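Beta-catenin homolog sys-1 (PDB 3C2G) acts as a beta-catenin-like transcription coregulator in the Wnt signalling asymmetry pathway, directly binding the TCF factor pop-1 to activate or repress target genes. Local coordinates at residues A[29-34]-A[82-87]; A[45-50]-A[92-97]. One frame throughout, in Å; residues are numbered along the deposited sequence.

Contact 1: residues A[29-34]-A[82-87]; sequences TIRTWI and LDILRR
R31 reaches from helix 20-37 to D83 on helix 71-90, passing I84 on the way. Its CG lies anti to the backbone N (chi1 -176°), and the chain stays extended to NE. At the root, R31 CB sits 3.9 Å from I84 CD1, and R31 CG is beside I84 CG1. R31 CD closes to 3.8 Å from D83 OD2, and R31 NE donates to that same oxygen at 2.8 Å, meeting it from above the carboxylate plane. NH2 adds a weak bond to D83 OD2. The other oxygen, D83 OD1, takes R86 NH2 at 2.8 Å, and R87 completes the salt-bridge network around D83, though its modelled contact with OD2 is doubtfully short. An alanine at R31 would probably leave D83 without its charged mate on the other helix. Beneath the charges, I84 CG2 meets I34 CD1 at 3.8 Å and I84 CD1 meets I30 CG2 at 3.9 Å, each isoleucine pair crossing at about a right angle. I54 of helix 47-62 touches all three isoleucines. The segments run in the same general direction, their axes 29° apart, and with the intervening helix packed against both they fit the layered helical stacking of an armadillo domain.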
loop_
_atom_site.group_PDB
_atom_site.type_symbol
_atom_site.label_atom_id
_atom_site.label_comp_id
_atom_site.label_asym_id
_atom_site.label_seq_id
_atom_site.Cartn_x
_atom_site.Cartn_y
_atom_site.Cartn_z
ATOM N N THR A 29 22.686 -6.388 -44.508
ATOM C CA THR A 29 22.051 -7.361 -45.385
ATOM C C THR A 29 21.065 -8.238 -44.619
ATOM O O THR A 29 19.881 -8.292 -44.964
ATOM C CB THR A 29 23.126 -8.216 -46.108
ATOM O OG1 THR A 29 23.981 -7.352 -46.871
ATOM C CG2 THR A 29 22.493 -9.245 -47.029
ATOM N N ILE A 30 21.553 -8.901 -43.570
ATOM C CA ILE A 30 20.703 -9.730 -42.707
ATOM C C ILE A 30 19.532 -8.933 -42.105
ATOM O O ILE A 30 18.410 -9.426 -42.050
ATOM C CB ILE A 30 21.524 -10.428 -41.598
ATOM C CG1 ILE A 30 22.501 -11.435 -42.219
ATOM C CG2 ILE A 30 20.599 -11.123 -40.576
ATOM C CD1 ILE A 30 23.626 -11.894 -41.294
ATOM N N ARG A 31 19.793 -7.700 -41.679
ATOM C CA ARG A 31 18.741 -6.854 -41.117
ATOM C C ARG A 31 17.686 -6.546 -42.168
ATOM O O ARG A 31 16.486 -6.674 -41.921
ATOM C CB ARG A 31 19.331 -5.563 -40.549
ATOM C CG ARG A 31 18.316 -4.663 -39.867
ATOM C CD ARG A 31 18.944 -3.344 -39.436
ATOM N NE ARG A 31 17.918 -2.405 -38.995
ATOM C CZ ARG A 31 17.466 -1.378 -39.709
ATOM N NH1 ARG A 31 17.956 -1.121 -40.920
ATOM N NH2 ARG A 31 16.520 -0.601 -39.202
ATOM N N THR A 32 18.150 -6.159 -43.349
ATOM C CA THR A 32 17.265 -5.843 -44.461
ATOM C C THR A 32 16.364 -7.025 -44.791
ATOM O O THR A 32 15.152 -6.867 -44.916
ATOM C CB THR A 32 18.070 -5.421 -45.690
ATOM O OG1 THR A 32 18.957 -4.359 -45.317
ATOM C CG2 THR A 32 17.150 -4.946 -46.807
ATOM N N TRP A 33 16.958 -8.210 -44.900
ATOM C CA TRP A 33 16.199 -9.430 -45.165
ATOM C C TRP A 33 15.084 -9.652 -44.147
ATOM O O TRP A 33 13.946 -9.931 -44.523
ATOM C CB TRP A 33 17.140 -10.638 -45.212
ATOM C CG TRP A 33 16.456 -11.973 -45.310
ATOM C CD1 TRP A 33 15.662 -12.420 -46.326
ATOM C CD2 TRP A 33 16.526 -13.039 -44.359
ATOM N NE1 TRP A 33 15.222 -13.698 -46.064
ATOM C CE2 TRP A 33 15.740 -14.103 -44.864
ATOM C CE3 TRP A 33 17.169 -13.199 -43.125
ATOM C CZ2 TRP A 33 15.583 -15.309 -44.178
ATOM C CZ3 TRP A 33 17.013 -14.398 -42.443
ATOM C CH2 TRP A 33 16.225 -15.440 -42.972
ATOM N N ILE A 34 15.429 -9.518 -42.865
ATOM C CA ILE A 34 14.481 -9.696 -41.762
ATOM C C ILE A 34 13.373 -8.643 -41.790
ATOM O O ILE A 34 12.193 -8.981 -41.712
ATOM C CB ILE A 34 15.210 -9.726 -40.388
ATOM C CG1 ILE A 34 16.061 -10.998 -40.281
ATOM C CG2 ILE A 34 14.213 -9.651 -39.229
ATOM C CD1 ILE A 34 17.094 -10.983 -39.182
ATOM N N LEU A 82 21.584 -4.976 -32.926
ATOM C CA LEU A 82 20.662 -4.751 -31.817
ATOM C C LEU A 82 19.254 -4.542 -32.322
ATOM O O LEU A 82 18.296 -4.913 -31.651
ATOM C CB LEU A 82 21.116 -3.595 -30.931
ATOM C CG LEU A 82 22.450 -3.855 -30.219
ATOM C CD1 LEU A 82 22.994 -2.588 -29.557
ATOM C CD2 LEU A 82 22.328 -5.007 -29.227
ATOM N N ASP A 83 19.131 -3.984 -33.522
ATOM C CA ASP A 83 17.815 -3.801 -34.130
ATOM C C ASP A 83 17.199 -5.128 -34.548
ATOM O O ASP A 83 15.989 -5.306 -34.453
ATOM C CB ASP A 83 17.858 -2.852 -35.321
ATOM C CG ASP A 83 16.466 -2.490 -35.810
ATOM O OD1 ASP A 83 15.732 -1.780 -35.084
ATOM O OD2 ASP A 83 16.089 -2.947 -36.909
ATOM N N ILE A 84 18.036 -6.059 -35.005
ATOM C CA ILE A 84 17.573 -7.411 -35.277
ATOM C C ILE A 84 17.100 -8.007 -33.956
ATOM O O ILE A 84 15.972 -8.489 -33.846
ATOM C CB ILE A 84 18.693 -8.291 -35.907
ATOM C CG1 ILE A 84 18.938 -7.900 -37.371
ATOM C CG2 ILE A 84 18.339 -9.771 -35.810
ATOM C CD1 ILE A 84 20.329 -8.296 -37.897
ATOM N N LEU A 85 17.957 -7.946 -32.945
ATOM C CA LEU A 85 17.618 -8.488 -31.633
ATOM C C LEU A 85 16.308 -7.921 -31.092
ATOM O O LEU A 85 15.470 -8.671 -30.598
ATOM C CB LEU A 85 18.759 -8.258 -30.642
ATOM C CG LEU A 85 18.566 -8.740 -29.203
ATOM C CD1 LEU A 85 18.204 -10.237 -29.096
ATOM C CD2 LEU A 85 19.826 -8.434 -28.423
ATOM N N ARG A 86 16.136 -6.605 -31.203
ATOM C CA ARG A 86 14.912 -5.956 -30.762
ATOM C C ARG A 86 13.705 -6.564 -31.453
ATOM O O ARG A 86 12.703 -6.871 -30.813
ATOM C CB ARG A 86 14.965 -4.449 -31.014
ATOM C CG ARG A 86 13.716 -3.694 -30.552
ATOM C CD ARG A 86 13.863 -2.179 -30.666
ATOM N NE ARG A 86 13.979 -1.774 -32.061
ATOM C CZ ARG A 86 12.948 -1.561 -32.871
ATOM N NH1 ARG A 86 11.705 -1.711 -32.421
ATOM N NH2 ARG A 86 13.164 -1.208 -34.136
ATOM N N ARG A 87 13.825 -6.761 -32.761
ATOM C CA ARG A 87 12.738 -7.309 -33.555
ATOM C C ARG A 87 12.356 -8.728 -33.136
ATOM O O ARG A 87 11.169 -9.076 -33.107
ATOM C CB ARG A 87 13.067 -7.200 -35.045
ATOM C CG ARG A 87 13.023 -5.745 -35.519
ATOM C CD ARG A 87 13.470 -5.546 -36.960
ATOM N NE ARG A 87 12.496 -4.688 -37.637
ATOM C CZ ARG A 87 12.604 -3.370 -37.769
ATOM N NH1 ARG A 87 13.667 -2.731 -37.310
ATOM N NH2 ARG A 87 11.645 -2.697 -38.381
#

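Contact 2: residues A[45-50]-A[92-97]; sequences ANMPNC and PIISPY
M47 reaches I94 and Y97 by bending twice along its chain. This residue is selenomethionine in the crystal; its CG lies anti to the carbonyl carbon (chi1 -79°), and bends at chi2 (-64°) and chi3 (-73°) place SE and then CE. The Y97 CG is likewise anti to its own carbonyl carbon, and the ring comes up against the opening turn of helix 47-62. M47 therefore touches at two levels. Its CB rests 3.3 Å from Y97 OH, at the phenol end of the ring, while its CE lies 3.5 Å from I94 CD1. M47 CE is also 4.0 Å from Y97 CE2, and I93 O borders it, so this methyl sits among the ring, the isoleucine and the loop backbone. P48 approaches from the same side of the ring plane as M47, but at CE1: its CD is 3.6 Å from Y97 CE1, with CG close by.

Within 92-97, P96 CB covers the opposite face of the Y97 ring, 4.2 Å above its centre. P92 O accepts from both S95 N and S95 OG, which helps hold this turn, the S95 hydroxyl approaching P92 O in the carbonyl plane on a lone pair at 3.0 Å. F39 also packs on M47 and I94, and P48 O accepts from Q100 NE2 on helix 98-103. Across the two segments themselves the contact is almost wholly van der Waals, through the CB and CE of M47, the proline ring and the tyrosine, with Y97 OH meeting carbon here, so shape fit, rather than a polar bond between the two segments, probably governs how they meet.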
loop_
_atom_site.group_PDB
_atom_site.type_symbol
_atom_site.label_atom_id
_atom_site.label_comp_id
_atom_site.label_asym_id
_atom_site.label_seq_id
_atom_site.Cartn_x
_atom_site.Cartn_y
_atom_site.Cartn_z
ATOM N N ALA A 45 9.475 -25.768 -39.259
ATOM C CA ALA A 45 10.293 -26.744 -38.528
ATOM C C ALA A 45 11.797 -26.398 -38.469
ATOM O O ALA A 45 12.508 -26.908 -37.607
ATOM C CB ALA A 45 10.075 -28.146 -39.083
ATOM N N ASN A 46 12.264 -25.529 -39.366
ATOM C CA ASN A 46 13.665 -25.088 -39.379
ATOM C C ASN A 46 13.932 -23.826 -38.573
ATOM O O ASN A 46 15.093 -23.450 -38.377
ATOM C CB ASN A 46 14.170 -24.874 -40.812
ATOM C CG ASN A 46 14.320 -26.169 -41.588
ATOM O OD1 ASN A 46 14.344 -27.268 -41.022
ATOM N ND2 ASN A 46 14.418 -26.042 -42.903
HETATM N N MSE A 47 12.858 -23.183 -38.116
HETATM C CA MSE A 47 12.923 -21.902 -37.399
HETATM C C MSE A 47 13.843 -21.882 -36.176
HETATM O O MSE A 47 14.637 -20.950 -36.041
HETATM C CB MSE A 47 11.521 -21.407 -37.018
HETATM C CG MSE A 47 10.760 -20.746 -38.151
HETATM SE SE MSE A 47 11.634 -19.100 -38.755
HETATM C CE MSE A 47 11.180 -17.948 -37.248
ATOM N N PRO A 48 13.739 -22.893 -35.282
ATOM C CA PRO A 48 14.644 -22.937 -34.126
ATOM C C PRO A 48 16.127 -22.692 -34.442
ATOM O O PRO A 48 16.752 -21.840 -33.789
ATOM C CB PRO A 48 14.422 -24.342 -33.555
ATOM C CG PRO A 48 13.011 -24.644 -33.892
ATOM C CD PRO A 48 12.778 -24.014 -35.249
ATOM N N ASN A 49 16.692 -23.391 -35.427
ATOM C CA ASN A 49 18.103 -23.146 -35.732
ATOM C C ASN A 49 18.365 -21.944 -36.634
ATOM O O ASN A 49 19.454 -21.381 -36.613
ATOM C CB ASN A 49 18.879 -24.417 -36.144
ATOM C CG ASN A 49 18.615 -24.838 -37.560
ATOM O OD1 ASN A 49 17.598 -25.461 -37.849
ATOM N ND2 ASN A 49 19.540 -24.521 -38.454
ATOM N N CYS A 50 17.355 -21.530 -37.390
ATOM C CA CYS A 50 17.411 -20.267 -38.127
ATOM C C CYS A 50 17.611 -19.100 -37.150
ATOM O O CYS A 50 18.498 -18.270 -37.331
ATOM C CB CYS A 50 16.134 -20.084 -38.950
ATOM S SG CYS A 50 15.971 -18.478 -39.799
ATOM N N PRO A 92 5.699 -11.456 -33.757
ATOM C CA PRO A 92 4.827 -12.580 -33.403
ATOM C C PRO A 92 5.385 -13.928 -33.853
ATOM O O PRO A 92 5.371 -14.884 -33.071
ATOM C CB PRO A 92 3.519 -12.263 -34.140
ATOM C CG PRO A 92 3.552 -10.795 -34.329
ATOM C CD PRO A 92 4.989 -10.455 -34.571
ATOM N N ILE A 93 5.891 -13.990 -35.082
ATOM C CA ILE A 93 6.421 -15.229 -35.654
ATOM C C ILE A 93 7.642 -15.776 -34.892
ATOM O O ILE A 93 7.951 -16.966 -34.967
ATOM C CB ILE A 93 6.747 -15.051 -37.164
ATOM C CG1 ILE A 93 6.770 -16.408 -37.885
ATOM C CG2 ILE A 93 8.044 -14.245 -37.365
ATOM C CD1 ILE A 93 6.661 -16.306 -39.395
ATOM N N ILE A 94 8.320 -14.904 -34.151
ATOM C CA ILE A 94 9.465 -15.305 -33.352
ATOM C C ILE A 94 9.064 -15.668 -31.918
ATOM O O ILE A 94 9.846 -16.283 -31.193
ATOM C CB ILE A 94 10.572 -14.210 -33.370
ATOM C CG1 ILE A 94 11.022 -13.906 -34.806
ATOM C CG2 ILE A 94 11.762 -14.598 -32.514
ATOM C CD1 ILE A 94 11.797 -15.019 -35.504
ATOM N N SER A 95 7.845 -15.326 -31.510
ATOM C CA SER A 95 7.461 -15.498 -30.097
ATOM C C SER A 95 7.593 -16.925 -29.523
ATOM O O SER A 95 8.001 -17.064 -28.371
ATOM C CB SER A 95 6.096 -14.873 -29.777
ATOM O OG SER A 95 5.039 -15.676 -30.248
ATOM N N PRO A 96 7.301 -17.982 -30.321
ATOM C CA PRO A 96 7.479 -19.336 -29.763
ATOM C C PRO A 96 8.948 -19.719 -29.538
ATOM O O PRO A 96 9.224 -20.759 -28.928
ATOM C CB PRO A 96 6.870 -20.259 -30.836
ATOM C CG PRO A 96 6.176 -19.377 -31.810
ATOM C CD PRO A 96 6.833 -18.036 -31.719
ATOM N N TYR A 97 9.873 -18.888 -30.026
ATOM C CA TYR A 97 11.306 -19.176 -29.930
ATOM C C TYR A 97 12.032 -18.244 -28.948
ATOM O O TYR A 97 13.264 -18.253 -28.856
ATOM C CB TYR A 97 11.943 -19.132 -31.327
ATOM C CG TYR A 97 11.146 -19.909 -32.357
ATOM C CD1 TYR A 97 11.226 -21.298 -32.420
ATOM C CD2 TYR A 97 10.296 -19.256 -33.244
ATOM C CE1 TYR A 97 10.484 -22.021 -33.345
ATOM C CE2 TYR A 97 9.546 -19.966 -34.175
ATOM C CZ TYR A 97 9.644 -21.350 -34.220
ATOM O OH TYR A 97 8.913 -22.066 -35.144
#

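In the fold
Both contacts lie toward the N-terminal end of the superhelix, their centres 15 Å apart, and they interleave along the chain. Contact 1 joins the bodies of helices 20-37 and 71-90 and is buried; contact 2 joins the start of helix 47-62 to the loop after helix 71-90 and is only partly buried, with exposed residues among those that touch. Helix 47-62 ties them together, packing its middle on the isoleucines of contact 1 and offering its first turn to contact 2. Their chemistry differs accordingly: contact 1 combines a salt-bridge network with aliphatic packing between helices, whereas contact 2 relies on packing between a selenomethionine, a proline and a tyrosine.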